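Local structure of D-alanyl-D-alanine carboxypeptidase (Enterococcus faecalis V583, 5ZHF) at residues Q103-Y114 against A124-P135. The protein is a zinc-dependent carboxypeptidase that removes the C-terminal D-alanine from peptidoglycan-derived pentapeptides, an activity linked to vancomycin resistance. Numbering follows the deposited sequence.
Sequences QQEIMDEKVAEY and AKAEAETWVAVP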
loop_
_atom_site.group_PDB
_atom_site.type_symbol
_atom_site.label_atom_id
_atom_site.label_comp_id
_atom_site.label_asym_id
_atom_site.label_seq_id
_atom_site.Cartn_x
_atom_site.Cartn_y
_atom_site.Cartn_z
ATOM N N GLN A 103 11.199 -6.495 -4.554
ATOM C CA GLN A 103 9.880 -6.737 -5.126
ATOM C C GLN A 103 9.835 -8.083 -5.861
ATOM O O GLN A 103 8.876 -8.842 -5.685
ATOM C CB GLN A 103 9.451 -5.606 -6.071
ATOM C CG GLN A 103 8.004 -5.677 -6.526
ATOM C CD GLN A 103 6.974 -5.552 -5.406
ATOM O OE1 GLN A 103 7.249 -4.997 -4.345
ATOM N NE2 GLN A 103 5.765 -6.058 -5.657
ATOM N N GLN A 104 10.866 -8.356 -6.665
ATOM C CA GLN A 104 10.990 -9.651 -7.366
ATOM C C GLN A 104 10.977 -10.816 -6.371
ATOM O O GLN A 104 10.303 -11.818 -6.584
ATOM C CB GLN A 104 12.286 -9.708 -8.198
ATOM C CG GLN A 104 12.395 -10.949 -9.077
ATOM C CD GLN A 104 11.419 -10.891 -10.219
ATOM O OE1 GLN A 104 11.565 -10.057 -11.110
ATOM N NE2 GLN A 104 10.381 -11.727 -10.172
ATOM N N GLU A 105 11.723 -10.684 -5.284
ATOM C CA GLU A 105 11.816 -11.751 -4.284
ATOM C C GLU A 105 10.478 -12.005 -3.583
ATOM O O GLU A 105 10.099 -13.162 -3.348
ATOM C CB GLU A 105 12.907 -11.430 -3.258
ATOM C CG GLU A 105 14.303 -11.483 -3.858
ATOM C CD GLU A 105 15.403 -10.999 -2.930
ATOM O OE1 GLU A 105 15.131 -10.738 -1.739
ATOM O OE2 GLU A 105 16.556 -10.893 -3.406
ATOM N N ILE A 106 9.794 -10.932 -3.258
ATOM C CA ILE A 106 8.507 -11.055 -2.638
ATOM C C ILE A 106 7.540 -11.700 -3.615
ATOM O O ILE A 106 6.799 -12.535 -3.236
ATOM C CB ILE A 106 7.999 -9.713 -2.103
ATOM C CG1 ILE A 106 8.891 -9.289 -0.968
ATOM C CG2 ILE A 106 6.561 -9.822 -1.646
ATOM C CD1 ILE A 106 8.534 -7.970 -0.361
HETATM N N MSE A 107 7.596 -11.309 -4.886
HETATM C CA MSE A 107 6.723 -11.886 -5.901
HETATM C C MSE A 107 6.984 -13.360 -6.106
HETATM O O MSE A 107 6.022 -14.146 -6.241
HETATM C CB MSE A 107 6.931 -11.151 -7.220
HETATM C CG MSE A 107 6.017 -11.709 -8.305
HETATM SE SE MSE A 107 6.309 -10.718 -9.984
HETATM C CE MSE A 107 5.000 -11.678 -11.099
ATOM N N ASP A 108 8.257 -13.748 -6.132
ATOM C CA ASP A 108 8.661 -15.123 -6.312
ATOM C C ASP A 108 8.242 -15.986 -5.146
ATOM O O ASP A 108 7.864 -17.096 -5.320
ATOM C CB ASP A 108 10.170 -15.201 -6.501
ATOM C CG ASP A 108 10.624 -14.651 -7.815
ATOM O OD1 ASP A 108 9.813 -14.373 -8.681
ATOM O OD2 ASP A 108 11.820 -14.520 -7.969
ATOM N N GLU A 109 8.332 -15.460 -3.952
ATOM C CA GLU A 109 7.895 -16.194 -2.759
ATOM C C GLU A 109 6.388 -16.463 -2.799
ATOM O O GLU A 109 5.952 -17.547 -2.414
ATOM C CB GLU A 109 8.334 -15.490 -1.461
ATOM C CG GLU A 109 9.829 -15.694 -1.215
ATOM C CD GLU A 109 10.410 -14.975 0.002
ATOM O OE1 GLU A 109 11.184 -15.629 0.773
ATOM O OE2 GLU A 109 10.124 -13.759 0.180
ATOM N N LYS A 110 5.605 -15.507 -3.295
ATOM C CA LYS A 110 4.154 -15.708 -3.467
ATOM C C LYS A 110 3.864 -16.744 -4.550
ATOM O O LYS A 110 2.962 -17.576 -4.362
ATOM C CB LYS A 110 3.423 -14.391 -3.775
ATOM C CG LYS A 110 1.891 -14.446 -3.772
ATOM C CD LYS A 110 1.263 -14.909 -2.464
ATOM C CE LYS A 110 1.524 -13.984 -1.284
ATOM N NZ LYS A 110 1.275 -14.667 0.025
ATOM N N VAL A 111 4.605 -16.695 -5.657
ATOM C CA VAL A 111 4.482 -17.706 -6.732
ATOM C C VAL A 111 4.760 -19.114 -6.152
ATOM O O VAL A 111 3.994 -20.059 -6.366
ATOM C CB VAL A 111 5.408 -17.390 -7.930
ATOM C CG1 VAL A 111 5.468 -18.559 -8.931
ATOM C CG2 VAL A 111 4.957 -16.114 -8.656
ATOM N N ALA A 112 5.812 -19.226 -5.347
ATOM C CA ALA A 112 6.159 -20.508 -4.722
ATOM C C ALA A 112 5.055 -21.025 -3.794
ATOM O O ALA A 112 4.802 -22.235 -3.749
ATOM C CB ALA A 112 7.474 -20.395 -3.962
ATOM N N GLU A 113 4.429 -20.134 -3.028
ATOM C CA GLU A 113 3.303 -20.522 -2.168
ATOM C C GLU A 113 2.148 -21.109 -2.972
ATOM O O GLU A 113 1.535 -22.088 -2.543
ATOM C CB GLU A 113 2.792 -19.349 -1.339
ATOM C CG GLU A 113 3.703 -18.964 -0.195
ATOM C CD GLU A 113 3.338 -17.615 0.415
ATOM O OE1 GLU A 113 2.234 -17.090 0.135
ATOM O OE2 GLU A 113 4.172 -17.076 1.187
ATOM N N TYR A 114 1.836 -20.502 -4.114
ATOM C CA TYR A 114 0.812 -21.075 -5.007
ATOM C C TYR A 114 1.239 -22.402 -5.604
ATOM O O TYR A 114 0.436 -23.346 -5.613
ATOM C CB TYR A 114 0.390 -20.094 -6.104
ATOM C CG TYR A 114 -0.653 -19.127 -5.599
ATOM C CD1 TYR A 114 -1.962 -19.561 -5.347
ATOM C CD2 TYR A 114 -0.336 -17.789 -5.331
ATOM C CE1 TYR A 114 -2.931 -18.696 -4.861
ATOM C CE2 TYR A 114 -1.296 -16.911 -4.853
ATOM C CZ TYR A 114 -2.593 -17.365 -4.612
ATOM O OH TYR A 114 -3.566 -16.500 -4.146
ATOM N N ALA A 124 0.440 -20.101 -11.160
ATOM C CA ALA A 124 0.900 -19.482 -9.905
ATOM C C ALA A 124 1.308 -18.019 -10.095
ATOM O O ALA A 124 0.971 -17.173 -9.258
ATOM C CB ALA A 124 2.050 -20.277 -9.308
ATOM N N LYS A 125 2.020 -17.739 -11.183
ATOM C CA LYS A 125 2.416 -16.354 -11.515
ATOM C C LYS A 125 1.187 -15.458 -11.680
ATOM O O LYS A 125 1.093 -14.380 -11.061
ATOM C CB LYS A 125 3.280 -16.322 -12.779
ATOM C CG LYS A 125 4.672 -16.913 -12.594
ATOM C CD LYS A 125 5.260 -17.437 -13.906
ATOM C CE LYS A 125 6.524 -18.269 -13.705
ATOM N NZ LYS A 125 7.777 -17.467 -13.774
ATOM N N ALA A 126 0.228 -15.922 -12.476
ATOM C CA ALA A 126 -1.010 -15.165 -12.687
ATOM C C ALA A 126 -1.815 -14.968 -11.400
ATOM O O ALA A 126 -2.376 -13.897 -11.164
ATOM C CB ALA A 126 -1.868 -15.843 -13.747
ATOM N N GLU A 127 -1.856 -15.990 -10.553
ATOM C CA GLU A 127 -2.556 -15.875 -9.283
ATOM C C GLU A 127 -1.796 -14.971 -8.299
ATOM O O GLU A 127 -2.407 -14.197 -7.579
ATOM C CB GLU A 127 -2.798 -17.265 -8.685
ATOM C CG GLU A 127 -3.919 -17.313 -7.668
ATOM C CD GLU A 127 -5.271 -17.007 -8.267
ATOM O OE1 GLU A 127 -5.745 -17.788 -9.121
ATOM O OE2 GLU A 127 -5.853 -15.979 -7.876
ATOM N N ALA A 128 -0.468 -15.074 -8.278
ATOM C CA ALA A 128 0.367 -14.254 -7.393
ATOM C C ALA A 128 0.222 -12.755 -7.664
ATOM O O ALA A 128 0.307 -11.954 -6.732
ATOM C CB ALA A 128 1.826 -14.648 -7.518
ATOM N N GLU A 129 0.007 -12.399 -8.929
ATOM C CA GLU A 129 -0.091 -10.996 -9.348
ATOM C C GLU A 129 -1.318 -10.265 -8.762
ATOM O O GLU A 129 -1.302 -9.042 -8.636
ATOM C CB GLU A 129 -0.077 -10.911 -10.881
ATOM C CG GLU A 129 0.252 -9.544 -11.452
ATOM C CD GLU A 129 0.791 -9.590 -12.878
ATOM O OE1 GLU A 129 0.989 -10.697 -13.432
ATOM O OE2 GLU A 129 1.039 -8.506 -13.447
ATOM N N THR A 130 -2.357 -11.008 -8.375
ATOM C CA THR A 130 -3.514 -10.424 -7.679
ATOM C C THR A 130 -3.164 -9.959 -6.266
ATOM O O THR A 130 -3.982 -9.283 -5.642
ATOM C CB THR A 130 -4.731 -11.383 -7.589
ATOM O OG1 THR A 130 -4.410 -12.523 -6.767
ATOM C CG2 THR A 130 -5.168 -11.851 -8.970
ATOM N N TRP A 131 -1.974 -10.342 -5.770
ATOM C CA TRP A 131 -1.447 -9.943 -4.462
ATOM C C TRP A 131 -0.178 -9.107 -4.490
ATOM O O TRP A 131 -0.045 -8.165 -3.709
ATOM C CB TRP A 131 -1.146 -11.193 -3.618
ATOM C CG TRP A 131 -2.352 -12.043 -3.337
ATOM C CD1 TRP A 131 -2.679 -13.210 -3.959
ATOM C CD2 TRP A 131 -3.382 -11.804 -2.367
ATOM N NE1 TRP A 131 -3.849 -13.713 -3.440
ATOM C CE2 TRP A 131 -4.306 -12.866 -2.470
ATOM C CE3 TRP A 131 -3.629 -10.780 -1.437
ATOM C CZ2 TRP A 131 -5.446 -12.956 -1.650
ATOM C CZ3 TRP A 131 -4.763 -10.857 -0.637
ATOM C CH2 TRP A 131 -5.659 -11.948 -0.754
ATOM N N VAL A 132 0.769 -9.466 -5.354
ATOM C CA VAL A 132 2.097 -8.855 -5.375
ATOM C C VAL A 132 2.371 -8.430 -6.805
ATOM O O VAL A 132 2.302 -9.246 -7.722
ATOM C CB VAL A 132 3.195 -9.843 -4.930
ATOM C CG1 VAL A 132 4.570 -9.165 -4.910
ATOM C CG2 VAL A 132 2.884 -10.441 -3.552
ATOM N N ALA A 133 2.726 -7.164 -6.981
ATOM C CA ALA A 133 2.907 -6.591 -8.306
ATOM C C ALA A 133 4.236 -7.021 -8.931
ATOM O O ALA A 133 5.219 -7.287 -8.211
ATOM C CB ALA A 133 2.808 -5.081 -8.208
ATOM N N VAL A 134 4.290 -7.099 -10.266
ATOM C CA VAL A 134 5.565 -7.402 -10.924
ATOM C C VAL A 134 6.486 -6.215 -10.686
ATOM O O VAL A 134 6.012 -5.071 -10.622
ATOM C CB VAL A 134 5.461 -7.740 -12.450
ATOM C CG1 VAL A 134 4.455 -8.864 -12.708
ATOM C CG2 VAL A 134 5.145 -6.524 -13.296
ATOM N N PRO A 135 7.794 -6.465 -10.556
ATOM C CA PRO A 135 8.680 -5.318 -10.354
ATOM C C PRO A 135 8.495 -4.221 -11.399
ATOM O O PRO A 135 8.296 -4.492 -12.593
ATOM C CB PRO A 135 10.077 -5.942 -10.415
ATOM C CG PRO A 135 9.862 -7.340 -9.976
ATOM C CD PRO A 135 8.558 -7.726 -10.588
#
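Val132, Met107, Val111 and Ala128 form the apolar centre of a helix-loop-helix unit in this M15B peptidase, in which helix 100-116 is followed by the short helix 121-128 and an extended segment that runs back along the first helix to the substrate site. It is a worked example of one helix packing against both a second helix and the substrate-binding segment that follows it. Val132 straddles the helix: CG1, anti to the backbone N (chi1 -178°), sits 3.6 Å from Met107 CA and also meets Ile106 CG2, while CG2 packs on Lys110 CB. One turn on, Val111 CG2 lies 3.6 Å from Ala128 CB, and the small Ala124 and Ala128 let the axes of segments 103-114 and 124-128 approach to 8.3 Å. Met107, present as selenomethionine, reaches out fully extended and runs alongside Val134, its SE also 3.8 Å from Pro135 CD; the proline ring in turn leans on the Gln104 side chain.

Farther along the helix, Tyr114 rests its CB on Ala124 CB, and Glu127 CG lies over one ring face, 3.6 Å from the ring centroid, as a CH-pi contact. The tyrosine hydroxyl accepts a bent hydrogen bond from Trp131 NE1 (N-H...O 133°), linking the helix to Trp131, a substrate-binding residue whose side chain touches Glu190, the probable proton donor/acceptor.

At the other end, where Gln103, Val132 and Ala133 are also substrate-binding residues, the Gln103 chain bends at chi2 (63°) and presents its amide to the loop. OE1 is held by Arg98, which helps to fix the amide's rotation. That leaves Gln103 NE2 to donate, within the amide plane and almost straight, to Ala133 O at 2.9 Å.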